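Local coordinates for tryptophan--tRNA ligase (Mycoplasma pneumoniae, PDB 2YY5), which probably catalyses the ATP-dependent attachment of tryptophan to its cognate tRNA, as a homodimeric class I aminoacyl-tRNA synthetase, at residues Q17-Y22 with G212-D217; M194-P199 with V248-T253; K225-A230 with D286-L291. The protein carries 1 engineered substitution. All coordinates share one frame; numbering follows the deposited sequence.

Contact 1 (Q17-Y22 with G212-D217); sequences QHLGNY and GVIYLD. With WSA (5'-O-[(L-tryptophylamino)sulfonyl]adenosine), chain J; SO4 (sulfate ion), chain H.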
loop_
_atom_site.group_PDB
_atom_site.type_symbol
_atom_site.label_atom_id
_atom_site.label_comp_id
_atom_site.label_asym_id
_atom_site.label_seq_id
_atom_site.Cartn_x
_atom_site.Cartn_y
_atom_site.Cartn_z
ATOM N N GLN B 17 -0.176 19.667 -16.924
ATOM C CA GLN B 17 1.282 19.714 -16.987
ATOM C C GLN B 17 1.643 21.165 -17.347
ATOM O O GLN B 17 1.146 21.702 -18.346
ATOM C CB GLN B 17 1.778 18.755 -18.068
ATOM C CG GLN B 17 2.986 17.924 -17.683
ATOM C CD GLN B 17 2.712 16.985 -16.524
ATOM O OE1 GLN B 17 3.286 17.139 -15.449
ATOM N NE2 GLN B 17 1.830 16.011 -16.736
ATOM N N HIS B 18 2.493 21.798 -16.536
ATOM C CA HIS B 18 2.878 23.195 -16.758
ATOM C C HIS B 18 4.388 23.461 -16.816
ATOM O O HIS B 18 5.198 22.554 -16.605
ATOM C CB HIS B 18 2.258 24.065 -15.665
ATOM C CG HIS B 18 2.684 23.685 -14.279
ATOM N ND1 HIS B 18 3.988 23.782 -13.845
ATOM C CD2 HIS B 18 1.975 23.206 -13.228
ATOM C CE1 HIS B 18 4.067 23.382 -12.589
ATOM N NE2 HIS B 18 2.858 23.027 -12.190
ATOM N N LEU B 19 4.741 24.719 -17.096
ATOM C CA LEU B 19 6.130 25.179 -17.196
ATOM C C LEU B 19 6.963 24.914 -15.938
ATOM O O LEU B 19 8.183 24.783 -16.014
ATOM C CB LEU B 19 6.164 26.678 -17.484
ATOM C CG LEU B 19 6.652 27.200 -18.834
ATOM C CD1 LEU B 19 6.810 28.707 -18.732
ATOM C CD2 LEU B 19 7.979 26.575 -19.208
ATOM N N GLY B 20 6.308 24.871 -14.781
ATOM C CA GLY B 20 7.027 24.602 -13.552
ATOM C C GLY B 20 7.604 23.205 -13.647
ATOM O O GLY B 20 8.738 22.965 -13.245
ATOM N N ASN B 21 6.816 22.289 -14.205
ATOM C CA ASN B 21 7.235 20.900 -14.380
ATOM C C ASN B 21 8.353 20.805 -15.406
ATOM O O ASN B 21 9.345 20.100 -15.188
ATOM C CB ASN B 21 6.064 20.044 -14.853
ATOM C CG ASN B 21 4.879 20.107 -13.915
ATOM O OD1 ASN B 21 5.012 19.854 -12.718
ATOM N ND2 ASN B 21 3.710 20.442 -14.456
ATOM N N TYR B 22 8.188 21.522 -16.521
ATOM C CA TYR B 22 9.178 21.503 -17.592
ATOM C C TYR B 22 10.522 22.020 -17.088
ATOM O O TYR B 22 11.545 21.341 -17.182
ATOM C CB TYR B 22 8.729 22.359 -18.791
ATOM C CG TYR B 22 9.707 22.285 -19.952
ATOM C CD1 TYR B 22 9.744 21.166 -20.785
ATOM C CD2 TYR B 22 10.665 23.285 -20.155
ATOM C CE1 TYR B 22 10.713 21.032 -21.780
ATOM C CE2 TYR B 22 11.644 23.160 -21.149
ATOM C CZ TYR B 22 11.657 22.026 -21.954
ATOM O OH TYR B 22 12.618 21.862 -22.917
ATOM N N GLY B 212 -2.441 32.172 -13.939
ATOM C CA GLY B 212 -1.170 32.132 -13.241
ATOM C C GLY B 212 -0.308 30.954 -13.656
ATOM O O GLY B 212 0.873 30.894 -13.312
ATOM N N VAL B 213 -0.891 30.024 -14.407
ATOM C CA VAL B 213 -0.164 28.839 -14.853
ATOM C C VAL B 213 -0.054 28.730 -16.373
ATOM O O VAL B 213 -1.048 28.853 -17.088
ATOM C CB VAL B 213 -0.840 27.550 -14.322
ATOM C CG1 VAL B 213 -0.145 26.312 -14.885
ATOM C CG2 VAL B 213 -0.809 27.539 -12.798
ATOM N N ILE B 214 1.163 28.507 -16.863
ATOM C CA ILE B 214 1.372 28.345 -18.296
ATOM C C ILE B 214 1.357 26.838 -18.545
ATOM O O ILE B 214 2.321 26.155 -18.208
ATOM C CB ILE B 214 2.747 28.911 -18.750
ATOM C CG1 ILE B 214 2.850 30.401 -18.403
ATOM C CG2 ILE B 214 2.935 28.683 -20.244
ATOM C CD1 ILE B 214 1.799 31.265 -19.066
ATOM N N TYR B 215 0.265 26.320 -19.101
ATOM C CA TYR B 215 0.156 24.887 -19.373
ATOM C C TYR B 215 0.941 24.537 -20.625
ATOM O O TYR B 215 1.039 25.342 -21.553
ATOM C CB TYR B 215 -1.308 24.470 -19.558
ATOM C CG TYR B 215 -2.183 24.734 -18.351
ATOM C CD1 TYR B 215 -1.923 24.116 -17.125
ATOM C CD2 TYR B 215 -3.249 25.632 -18.423
ATOM C CE1 TYR B 215 -2.701 24.389 -15.998
ATOM C CE2 TYR B 215 -4.029 25.914 -17.304
ATOM C CZ TYR B 215 -3.749 25.292 -16.098
ATOM O OH TYR B 215 -4.512 25.589 -14.996
ATOM N N LEU B 216 1.499 23.332 -20.650
ATOM C CA LEU B 216 2.275 22.879 -21.794
ATOM C C LEU B 216 1.423 22.749 -23.060
ATOM O O LEU B 216 1.944 22.794 -24.169
ATOM C CB LEU B 216 2.970 21.553 -21.449
ATOM C CG LEU B 216 4.400 21.709 -20.904
ATOM C CD1 LEU B 216 4.491 22.901 -19.972
ATOM C CD2 LEU B 216 4.825 20.440 -20.202
ATOM N N ASP B 217 0.111 22.605 -22.891
ATOM C CA ASP B 217 -0.789 22.493 -24.032
ATOM C C ASP B 217 -1.629 23.762 -24.197
ATOM O O ASP B 217 -2.763 23.721 -24.674
ATOM C CB ASP B 217 -1.712 21.281 -23.884
ATOM C CG ASP B 217 -2.650 21.396 -22.699
ATOM O OD1 ASP B 217 -2.993 22.530 -22.307
ATOM O OD2 ASP B 217 -3.063 20.342 -22.168
HETATM C CD2 WSA J . 8.316 11.250 -7.569
HETATM C CE3 WSA J . 9.305 12.129 -7.997
HETATM C CZ3 WSA J . 10.642 11.786 -7.838
HETATM C CH2 WSA J . 10.985 10.570 -7.252
HETATM C CZ2 WSA J . 9.994 9.695 -6.825
HETATM C CE2 WSA J . 8.657 10.038 -6.984
HETATM N N11 WSA J . 7.523 9.403 -6.696
HETATM C CD1 WSA J . 6.489 10.149 -7.071
HETATM C CG WSA J . 6.927 11.285 -7.610
HETATM C CB WSA J . 6.058 12.404 -8.181
HETATM C CA WSA J . 6.251 13.714 -7.413
HETATM N NH3 WSA J . 5.940 13.528 -5.990
HETATM C C WSA J . 5.322 14.776 -8.009
HETATM O O WSA J . 4.126 14.770 -7.739
HETATM N NS WSA J . 5.870 15.677 -8.816
HETATM S S WSA J . 4.728 16.358 -9.760
HETATM O O1S WSA J . 4.057 15.309 -10.595
HETATM O O2S WSA J . 3.688 17.028 -8.910
HETATM O "O5'" WSA J . 5.410 17.307 -10.588
HETATM C "C5'" WSA J . 6.537 16.859 -11.349
HETATM C "C4'" WSA J . 7.838 17.615 -11.060
HETATM O "O4'" WSA J . 7.642 19.023 -11.279
HETATM C "C3'" WSA J . 8.338 17.462 -9.621
HETATM O "O3'" WSA J . 9.766 17.360 -9.617
HETATM C "C2'" WSA J . 7.914 18.791 -8.999
HETATM O "O2'" WSA J . 8.773 19.104 -7.898
HETATM C "C1'" WSA J . 8.244 19.711 -10.172
HETATM N N9 WSA J . 7.586 21.027 -9.987
HETATM C C8 WSA J . 6.290 21.203 -9.740
HETATM N N7 WSA J . 6.016 22.504 -9.688
HETATM C C5 WSA J . 7.152 23.165 -9.905
HETATM C C4 WSA J . 8.154 22.221 -10.085
HETATM N N3 WSA J . 9.409 22.639 -10.320
HETATM C C2 WSA J . 9.690 23.930 -10.382
HETATM N N1 WSA J . 8.758 24.850 -10.217
HETATM C C6 WSA J . 7.483 24.507 -9.979
HETATM N N6 WSA J . 6.542 25.438 -9.829
HETATM S S SO4 H . 2.261 20.304 -9.461
HETATM O O1 SO4 H . 3.214 20.207 -8.346
HETATM O O2 SO4 H . 1.066 19.483 -9.160
HETATM O O3 SO4 H . 1.882 21.718 -9.649
HETATM O O4 SO4 H . 2.887 19.790 -10.684
HETATM O O HOH W 1 -0.610 20.734 -20.141
#

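Contact 2 (M194-P199 with V248-T253); sequences MDLFDP and VTNMLT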
loop_
_atom_site.group_PDB
_atom_site.type_symbol
_atom_site.label_atom_id
_atom_site.label_comp_id
_atom_site.label_asym_id
_atom_site.label_seq_id
_atom_site.Cartn_x
_atom_site.Cartn_y
_atom_site.Cartn_z
ATOM N N MET B 194 7.367 30.409 -10.182
ATOM C CA MET B 194 6.236 31.018 -9.491
ATOM C C MET B 194 5.000 31.258 -10.362
ATOM O O MET B 194 5.071 31.308 -11.586
ATOM C CB MET B 194 6.674 32.335 -8.847
ATOM C CG MET B 194 7.930 32.224 -7.985
ATOM S SD MET B 194 7.838 30.968 -6.680
ATOM C CE MET B 194 9.602 30.891 -6.212
ATOM N N ASP B 195 3.858 31.390 -9.696
ATOM C CA ASP B 195 2.581 31.636 -10.347
ATOM C C ASP B 195 2.618 33.037 -10.974
ATOM O O ASP B 195 3.027 33.993 -10.320
ATOM C CB ASP B 195 1.476 31.524 -9.291
ATOM C CG ASP B 195 0.094 31.710 -9.862
ATOM O OD1 ASP B 195 -0.261 32.862 -10.193
ATOM O OD2 ASP B 195 -0.638 30.702 -9.976
ATOM N N LEU B 196 2.197 33.153 -12.236
ATOM C CA LEU B 196 2.210 34.435 -12.939
ATOM C C LEU B 196 1.252 35.499 -12.400
ATOM O O LEU B 196 1.478 36.690 -12.608
ATOM C CB LEU B 196 1.942 34.233 -14.434
ATOM C CG LEU B 196 3.078 33.643 -15.277
ATOM C CD1 LEU B 196 2.717 33.746 -16.749
ATOM C CD2 LEU B 196 4.369 34.399 -15.014
ATOM N N PHE B 197 0.186 35.078 -11.726
ATOM C CA PHE B 197 -0.784 36.017 -11.158
ATOM C C PHE B 197 -0.432 36.393 -9.712
ATOM O O PHE B 197 -0.574 37.550 -9.300
ATOM C CB PHE B 197 -2.188 35.422 -11.201
ATOM C CG PHE B 197 -3.182 36.176 -10.369
ATOM C CD1 PHE B 197 -3.574 37.464 -10.720
ATOM C CD2 PHE B 197 -3.700 35.610 -9.208
ATOM C CE1 PHE B 197 -4.464 38.173 -9.926
ATOM C CE2 PHE B 197 -4.591 36.312 -8.407
ATOM C CZ PHE B 197 -4.973 37.595 -8.766
ATOM N N ASP B 198 -0.003 35.401 -8.942
ATOM C CA ASP B 198 0.405 35.623 -7.562
ATOM C C ASP B 198 1.801 35.022 -7.428
ATOM O O ASP B 198 1.961 33.866 -7.046
ATOM C CB ASP B 198 -0.546 34.932 -6.590
ATOM C CG ASP B 198 -0.141 35.146 -5.139
ATOM O OD1 ASP B 198 0.931 35.745 -4.898
ATOM O OD2 ASP B 198 -0.891 34.711 -4.244
ATOM N N PRO B 199 2.833 35.808 -7.742
ATOM C CA PRO B 199 4.215 35.338 -7.662
ATOM C C PRO B 199 4.756 34.946 -6.279
ATOM O O PRO B 199 5.931 34.584 -6.155
ATOM C CB PRO B 199 4.996 36.476 -8.318
ATOM C CG PRO B 199 4.189 37.668 -7.973
ATOM C CD PRO B 199 2.778 37.208 -8.198
ATOM N N VAL B 248 8.513 40.187 -11.270
ATOM C CA VAL B 248 9.549 40.465 -12.259
ATOM C C VAL B 248 10.708 39.473 -12.207
ATOM O O VAL B 248 11.184 39.015 -13.243
ATOM C CB VAL B 248 10.097 41.897 -12.094
ATOM C CG1 VAL B 248 11.401 42.065 -12.864
ATOM C CG2 VAL B 248 9.063 42.885 -12.597
ATOM N N THR B 249 11.164 39.135 -11.008
ATOM C CA THR B 249 12.268 38.194 -10.882
ATOM C C THR B 249 11.906 36.841 -11.502
ATOM O O THR B 249 12.710 36.247 -12.217
ATOM C CB THR B 249 12.659 37.985 -9.400
ATOM O OG1 THR B 249 12.896 39.259 -8.791
ATOM C CG2 THR B 249 13.932 37.124 -9.290
ATOM N N ASN B 250 10.691 36.370 -11.233
ATOM C CA ASN B 250 10.223 35.092 -11.760
ATOM C C ASN B 250 10.240 35.067 -13.284
ATOM O O ASN B 250 10.783 34.143 -13.886
ATOM C CB ASN B 250 8.805 34.812 -11.271
ATOM C CG ASN B 250 8.333 33.418 -11.618
ATOM O OD1 ASN B 250 7.194 33.224 -12.040
ATOM N ND2 ASN B 250 9.202 32.434 -11.430
ATOM N N MET B 251 9.638 36.074 -13.914
ATOM C CA MET B 251 9.615 36.128 -15.372
ATOM C C MET B 251 11.042 36.172 -15.907
ATOM O O MET B 251 11.349 35.636 -16.963
ATOM C CB MET B 251 8.853 37.366 -15.857
ATOM C CG MET B 251 7.355 37.319 -15.612
ATOM S SD MET B 251 6.475 38.648 -16.464
ATOM C CE MET B 251 6.740 39.999 -15.331
ATOM N N LEU B 252 11.918 36.810 -15.151
ATOM C CA LEU B 252 13.305 36.948 -15.552
ATOM C C LEU B 252 14.069 35.622 -15.524
ATOM O O LEU B 252 14.803 35.312 -16.465
ATOM C CB LEU B 252 13.985 37.985 -14.657
ATOM C CG LEU B 252 15.215 38.733 -15.173
ATOM C CD1 LEU B 252 14.959 39.327 -16.560
ATOM C CD2 LEU B 252 15.561 39.825 -14.165
ATOM N N THR B 253 13.902 34.828 -14.468
ATOM C CA THR B 253 14.619 33.559 -14.416
ATOM C C THR B 253 14.017 32.533 -15.394
ATOM O O THR B 253 14.723 31.636 -15.860
ATOM C CB THR B 253 14.719 32.974 -12.941
ATOM O OG1 THR B 253 14.117 31.677 -12.882
ATOM C CG2 THR B 253 14.056 33.888 -11.929
#

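Contact 3 (K225-A230 with D286-L291); sequences KKIRQA and DLKNAL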
loop_
_atom_site.group_PDB
_atom_site.type_symbol
_atom_site.label_atom_id
_atom_site.label_comp_id
_atom_site.label_asym_id
_atom_site.label_seq_id
_atom_site.Cartn_x
_atom_site.Cartn_y
_atom_site.Cartn_z
ATOM N N LYS B 225 -1.856 36.194 -23.692
ATOM C CA LYS B 225 -2.679 36.909 -22.719
ATOM C C LYS B 225 -2.190 36.738 -21.275
ATOM O O LYS B 225 -2.095 37.707 -20.515
ATOM C CB LYS B 225 -4.141 36.454 -22.812
ATOM C CG LYS B 225 -5.105 37.297 -21.965
ATOM C CD LYS B 225 -6.463 36.617 -21.754
ATOM C CE LYS B 225 -6.362 35.440 -20.779
ATOM N NZ LYS B 225 -7.682 34.790 -20.496
ATOM N N LYS B 226 -1.879 35.503 -20.898
ATOM C CA LYS B 226 -1.436 35.216 -19.536
ATOM C C LYS B 226 -0.187 35.970 -19.118
ATOM O O LYS B 226 -0.107 36.475 -17.999
ATOM C CB LYS B 226 -1.201 33.714 -19.367
ATOM C CG LYS B 226 -2.470 32.906 -19.416
ATOM C CD LYS B 226 -2.215 31.443 -19.169
ATOM C CE LYS B 226 -3.537 30.712 -19.072
ATOM N NZ LYS B 226 -3.352 29.280 -18.778
ATOM N N ILE B 227 0.785 36.041 -20.019
ATOM C CA ILE B 227 2.034 36.714 -19.729
ATOM C C ILE B 227 1.854 38.224 -19.703
ATOM O O ILE B 227 2.400 38.903 -18.829
ATOM C CB ILE B 227 3.106 36.287 -20.747
ATOM C CG1 ILE B 227 3.447 34.809 -20.514
ATOM C CG2 ILE B 227 4.347 37.143 -20.606
ATOM C CD1 ILE B 227 4.196 34.143 -21.636
ATOM N N ARG B 228 1.068 38.746 -20.639
ATOM C CA ARG B 228 0.817 40.180 -20.698
ATOM C C ARG B 228 0.203 40.672 -19.396
ATOM O O ARG B 228 0.380 41.824 -19.020
ATOM C CB ARG B 228 -0.145 40.508 -21.832
ATOM C CG ARG B 228 -0.423 41.994 -21.973
ATOM C CD ARG B 228 0.458 42.585 -23.045
ATOM N NE ARG B 228 0.178 41.938 -24.323
ATOM C CZ ARG B 228 0.835 42.179 -25.453
ATOM N NH1 ARG B 228 0.501 41.535 -26.563
ATOM N NH2 ARG B 228 1.824 43.058 -25.470
ATOM N N GLN B 229 -0.526 39.790 -18.722
ATOM C CA GLN B 229 -1.199 40.118 -17.467
ATOM C C GLN B 229 -0.404 39.724 -16.224
ATOM O O GLN B 229 -0.885 39.895 -15.101
ATOM C CB GLN B 229 -2.550 39.406 -17.387
ATOM C CG GLN B 229 -3.467 39.568 -18.575
ATOM C CD GLN B 229 -4.642 38.612 -18.487
ATOM O OE1 GLN B 229 -4.466 37.390 -18.468
ATOM N NE2 GLN B 229 -5.848 39.161 -18.419
ATOM N N ALA B 230 0.790 39.172 -16.416
ATOM C CA ALA B 230 1.613 38.752 -15.281
ATOM C C ALA B 230 1.794 39.908 -14.311
ATOM O O ALA B 230 2.211 40.997 -14.706
ATOM C CB ALA B 230 2.977 38.257 -15.770
ATOM N N ASP B 286 8.508 45.165 -22.114
ATOM C CA ASP B 286 9.541 44.627 -22.998
ATOM C C ASP B 286 9.977 43.246 -22.525
ATOM O O ASP B 286 10.395 42.403 -23.321
ATOM C CB ASP B 286 10.747 45.564 -23.029
ATOM C CG ASP B 286 10.455 46.866 -23.746
ATOM O OD1 ASP B 286 10.896 47.928 -23.259
ATOM O OD2 ASP B 286 9.794 46.831 -24.804
ATOM N N LEU B 287 9.882 43.031 -21.216
ATOM C CA LEU B 287 10.240 41.760 -20.603
ATOM C C LEU B 287 9.166 40.726 -20.922
ATOM O O LEU B 287 9.476 39.594 -21.295
ATOM C CB LEU B 287 10.381 41.928 -19.081
ATOM C CG LEU B 287 10.621 40.698 -18.196
ATOM C CD1 LEU B 287 11.880 39.957 -18.631
ATOM C CD2 LEU B 287 10.744 41.141 -16.748
ATOM N N LYS B 288 7.901 41.119 -20.778
ATOM C CA LYS B 288 6.791 40.213 -21.061
ATOM C C LYS B 288 6.810 39.789 -22.518
ATOM O O LYS B 288 6.527 38.635 -22.846
ATOM C CB LYS B 288 5.458 40.877 -20.730
ATOM C CG LYS B 288 5.185 40.974 -19.244
ATOM C CD LYS B 288 3.848 41.642 -18.949
ATOM C CE LYS B 288 3.565 41.639 -17.449
ATOM N NZ LYS B 288 2.318 42.364 -17.109
ATOM N N ASN B 289 7.151 40.737 -23.386
ATOM C CA ASN B 289 7.237 40.489 -24.819
ATOM C C ASN B 289 8.259 39.409 -25.141
ATOM O O ASN B 289 7.966 38.478 -25.888
ATOM C CB ASN B 289 7.627 41.768 -25.557
ATOM C CG ASN B 289 6.433 42.489 -26.137
ATOM O OD1 ASN B 289 5.734 43.228 -25.446
ATOM N ND2 ASN B 289 6.181 42.263 -27.422
ATOM N N ALA B 290 9.460 39.548 -24.581
ATOM C CA ALA B 290 10.535 38.591 -24.811
ATOM C C ALA B 290 10.221 37.240 -24.167
ATOM O O ALA B 290 10.583 36.184 -24.698
ATOM C CB ALA B 290 11.845 39.145 -24.270
ATOM N N LEU B 291 9.547 37.281 -23.021
ATOM C CA LEU B 291 9.172 36.064 -22.315
ATOM C C LEU B 291 8.115 35.327 -23.122
ATOM O O LEU B 291 8.144 34.101 -23.224
ATOM C CB LEU B 291 8.619 36.397 -20.930
ATOM C CG LEU B 291 8.151 35.203 -20.092
ATOM C CD1 LEU B 291 9.313 34.233 -19.891
ATOM C CD2 LEU B 291 7.605 35.692 -18.749
#

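Contact 1 (Q17-Y22 with G212-D217)
With chi1 at 60°, His18 holds its ring in the crowded position between its own backbone N and carbonyl carbon, and chi2 of 64° turns the ring so that ND1 faces the start of the helix that follows. His18 occupies the N-cap position of helix 19-26, and its ND1 takes a weak capping bond from Gly20 N at the ring edge. The far edge of the ring faces the bound ligands: NE2 donates an almost straight bond to O3 of a sulfate, probably a crystallisation ion, 3.0 Å away, and N7 of the bound tryptophanyl sulfamoyl adenosine lies near the ring plane, at the CE1 edge. This is the HIGH region of a class I synthetase, and segment 212-217 pairs with its backbone. A single beta bridge joins His18 to Tyr215. Leu216 N donates to Gln17 O at 2.8 Å, in the carbonyl plane and nearly linear (176°), while Leu19 N reaches Ile214 O at 3.0 Å, almost along the C=O axis. A water also donates to Gln17 O. Around these bonds the side chains interleave: Val213 CG1, anti to its backbone N, abuts His18 CB, and Leu216 spreads its two methyls, CD1 against the His18-Leu19 peptide and CD2 against Gln17 CG (4.0 Å). Leu19 CD1 lies alongside Ile214, 4.1 Å from its CB.

Contact 2 (M194-P199 with V248-T253)
Helix 246-259 presents one side to the loop that leads from Ile193 of the predicted ATP site towards the KMSKS region, and in this class I synthetase the meeting is made chiefly by Asn250 and Met194. Asn250 sends its CB towards the loop, with CG anti to the backbone N (chi1 -172°), so the amide stands out from the helix and ends against the backbone and CB of Met194. The two side chains meet at a slant, neither aligned nor square to one another. Met194 CB also points at the helix and lies 3.4 Å from Asn250 CG, but the thioether does not follow: CG lies anti to the carbonyl carbon (chi1 -51°), and a bend at chi2 (-55°) carries the end of the chain away from the helix. The amide is thus packed against the root of the methionine, while the sulfur end of that side chain leads elsewhere.

A second, apolar meeting lies beside the first. Leu196 reaches across with one branch, CD2 approaching Met251 CG at 4.2 Å. Met251, which the leucine touches here, also packs on Leu291 and Lys288 of helix 284-308, so this branch of the loop meets a residue shared between two helices.

The loop has its own internal brace, on the side turned from the helix. Asp195 directs its CB away from 248-253, with CG anti to the backbone N, and its carboxylate folds back over the following residues as an Asx turn extended to an Asx motif. A single oxygen, Asp195 OD1, accepts both bonds from above the carboxylate plane: Phe197 N at 2.7 Å and, on a straighter path, Asp198 N at 2.8 Å.

Contact 3 (K225-A230 with D286-L291)
The C-terminal end of helix 220-228 and the residues just beyond it are held by a lysine reaching over from helix 284-308, a helix-to-helix contact in which a side-chain ammonium binds main-chain carbonyls near a helix terminus. Lys288 starts with CG anti to its carbonyl carbon (chi1 -74°) and then runs fully extended, so that its whole length lies across the end of the other helix. The lysine and Ile227 run antiparallel past one another: the methylenes of Lys288 pass Ile227 O, with CG 3.5 Å from that oxygen, and CE lies 3.8 Å from Ala230 CB.

At the tip, Lys288 NZ is gripped by two carbonyl oxygens, Arg228 O and Ala230 O, each at 2.8 Å. The two bonds differ in approach. Ala230 O is met in its carbonyl plane, on a lone pair, whereas Arg228 O is met from well above its plane, off the lone pairs. Arg228 O belongs to the last residue of the helix, at the negative end of the helix dipole, so a positive charge beside it is probably favourable.

Apolar contact flanks the lysine on its inner side. Ile227 CG2, anti to its backbone N, approaches Lys288 O and Lys288 CB. Leu291, one turn further along helix 284-308, also packs on Ile254 of helix 246-259. On the exposed side, Arg228 and Asn289 extend next to each other in the same direction, their guanidinium and amide planes 76° apart. On the buried side two methyls meet, Ile227 CG2 and Leu291 CD2, 4.0 Å apart.

How the contacts relate
The three contacts lie at increasing distance from the adenylate pocket. Contact 1 borders the bound analogue, the side chain of Met194 in contact 2 comes within about 6 Å of it, and the Leu291 side chain of contact 3 lies about 13 Å off. Loop 212-217 joins the first two, through a probable hydrogen bond from Leu196 N to Gly212 O (2.8 Å) and through Ile214 CD1 on Leu196 CD1. Lys226 ties contact 3 to contact 1, its NZ probably bonded to Val213 O at 2.9 Å. The centres of contacts 2 and 3 are about 10 Å apart, and Met251 bridges them, its CG 3.5 Å from Leu291 CD2.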